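Putative sugar binding protein (Bacteroides vulgatus ATCC 8482, PDB 3KEZ) probably binds sugars at the cell outer membrane as a calcium-containing member of the SusD family. Local coordinates at residues A[32-35]-A[39-42]. Numbering follows the deposited sequence. Where two conformers were deposited one is given.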
loop_
_atom_site.group_PDB
_atom_site.type_symbol
_atom_site.label_atom_id
_atom_site.label_comp_id
_atom_site.label_asym_id
_atom_site.label_seq_id
_atom_site.Cartn_x
_atom_site.Cartn_y
_atom_site.Cartn_z
ATOM N N SER A 32 -11.780 11.660 -1.958
ATOM C CA SER A 32 -12.016 12.236 -0.628
ATOM C C SER A 32 -12.192 11.112 0.411
ATOM O O SER A 32 -11.636 11.185 1.525
ATOM C CB SER A 32 -13.220 13.191 -0.646
ATOM O OG SER A 32 -13.600 13.550 0.668
ATOM N N THR A 33 -12.924 10.062 0.031
ATOM C CA THR A 33 -13.060 8.859 0.876
ATOM C C THR A 33 -11.716 8.174 1.165
ATOM O O THR A 33 -11.431 7.796 2.315
ATOM C CB THR A 33 -14.073 7.837 0.245
ATOM O OG1 THR A 33 -15.334 8.497 0.050
ATOM C CG2 THR A 33 -14.258 6.579 1.115
HETATM N N MSE A 34 -10.890 8.036 0.131
HETATM C CA MSE A 34 -9.571 7.427 0.274
HETATM C C MSE A 34 -8.665 8.200 1.205
HETATM O O MSE A 34 -7.763 7.602 1.784
HETATM C CB MSE A 34 -8.869 7.331 -1.099
HETATM C CG MSE A 34 -9.593 6.411 -2.060
HETATM SE SE MSE A 34 -8.893 6.398 -3.830
HETATM C CE MSE A 34 -7.382 5.374 -3.441
ATOM N N GLN A 35 -8.851 9.529 1.278
ATOM C CA GLN A 35 -8.100 10.412 2.188
ATOM C C GLN A 35 -8.349 10.211 3.680
ATOM O O GLN A 35 -7.558 10.697 4.500
ATOM C CB GLN A 35 -8.367 11.900 1.869
ATOM C CG GLN A 35 -7.574 12.377 0.702
ATOM C CD GLN A 35 -8.187 13.549 0.014
ATOM O OE1 GLN A 35 -8.828 14.413 0.657
ATOM N NE2 GLN A 35 -7.975 13.619 -1.313
ATOM N N ALA A 39 -9.048 5.129 5.901
ATOM C CA ALA A 39 -8.674 4.548 4.618
ATOM C C ALA A 39 -7.180 4.768 4.404
ATOM O O ALA A 39 -6.363 4.334 5.249
ATOM C CB ALA A 39 -9.535 5.124 3.457
ATOM N N TYR A 40 -6.807 5.418 3.302
ATOM C CA TYR A 40 -5.411 5.498 2.905
ATOM C C TYR A 40 -4.576 6.585 3.598
ATOM O O TYR A 40 -3.374 6.696 3.363
ATOM C CB TYR A 40 -5.301 5.601 1.374
ATOM C CG TYR A 40 -5.740 4.309 0.713
ATOM C CD1 TYR A 40 -4.915 3.141 0.754
ATOM C CD2 TYR A 40 -6.996 4.209 0.118
ATOM C CE1 TYR A 40 -5.336 1.944 0.152
ATOM C CE2 TYR A 40 -7.425 2.995 -0.483
ATOM C CZ TYR A 40 -6.599 1.888 -0.472
ATOM O OH TYR A 40 -7.056 0.721 -1.060
ATOM N N SER A 41 -5.170 7.363 4.488
ATOM C CA SER A 41 -4.356 8.256 5.300
ATOM C C SER A 41 -4.026 7.608 6.651
ATOM O O SER A 41 -3.409 8.238 7.490
ATOM C CB SER A 41 -5.046 9.608 5.466
ATOM O OG SER A 41 -4.795 10.472 4.377
ATOM N N GLY A 42 -4.413 6.348 6.858
ATOM C CA GLY A 42 -4.090 5.688 8.126
ATOM C C GLY A 42 -4.170 4.177 8.090
ATOM O O GLY A 42 -3.216 3.485 7.704
#
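Met34 of helix 20-34 accepts a hydrogen bond on its O from Tyr40 N, 2.8 Å away, after the chain has looped round to run 40-41 parallel to 34-35. The bond is bent, 138° at the hydrogen, and the donor lies 20° off the carbonyl plane. Tyr40 lies within a type I beta turn from Ala39 to Gly42, and Gly42 is the N-cap residue of helix 43-50. Ala39 CB sits 3.5 Å from Thr33 O. Met34 is modelled as selenomethionine. Its chain bends at chi3 (75°), which brings CE back to the Tyr40 ring, 3.8 Å from CD2. The contact is oblique, and Met34 CB also reaches CD2. Helix 109-134 and strand 255-259 pack on both side chains, and Asp129 of that helix bonds Tyr40 OH. With an alanine in place of Tyr40, a gap would probably open beside the Met34 methyl and Asp129 would lose its phenol partner. Ser41 OG lies 2.8 Å from Gln35 O in a weak, unsettled hydrogen bond, since its proton has another acceptor in reach. The same hydroxyl bonds Asn261, a calcium ligand. The buried turn thus joins apolar packing of the loop residue Tyr40 on Met34 to the calcium ligand Asn261 through second-shell Ser41.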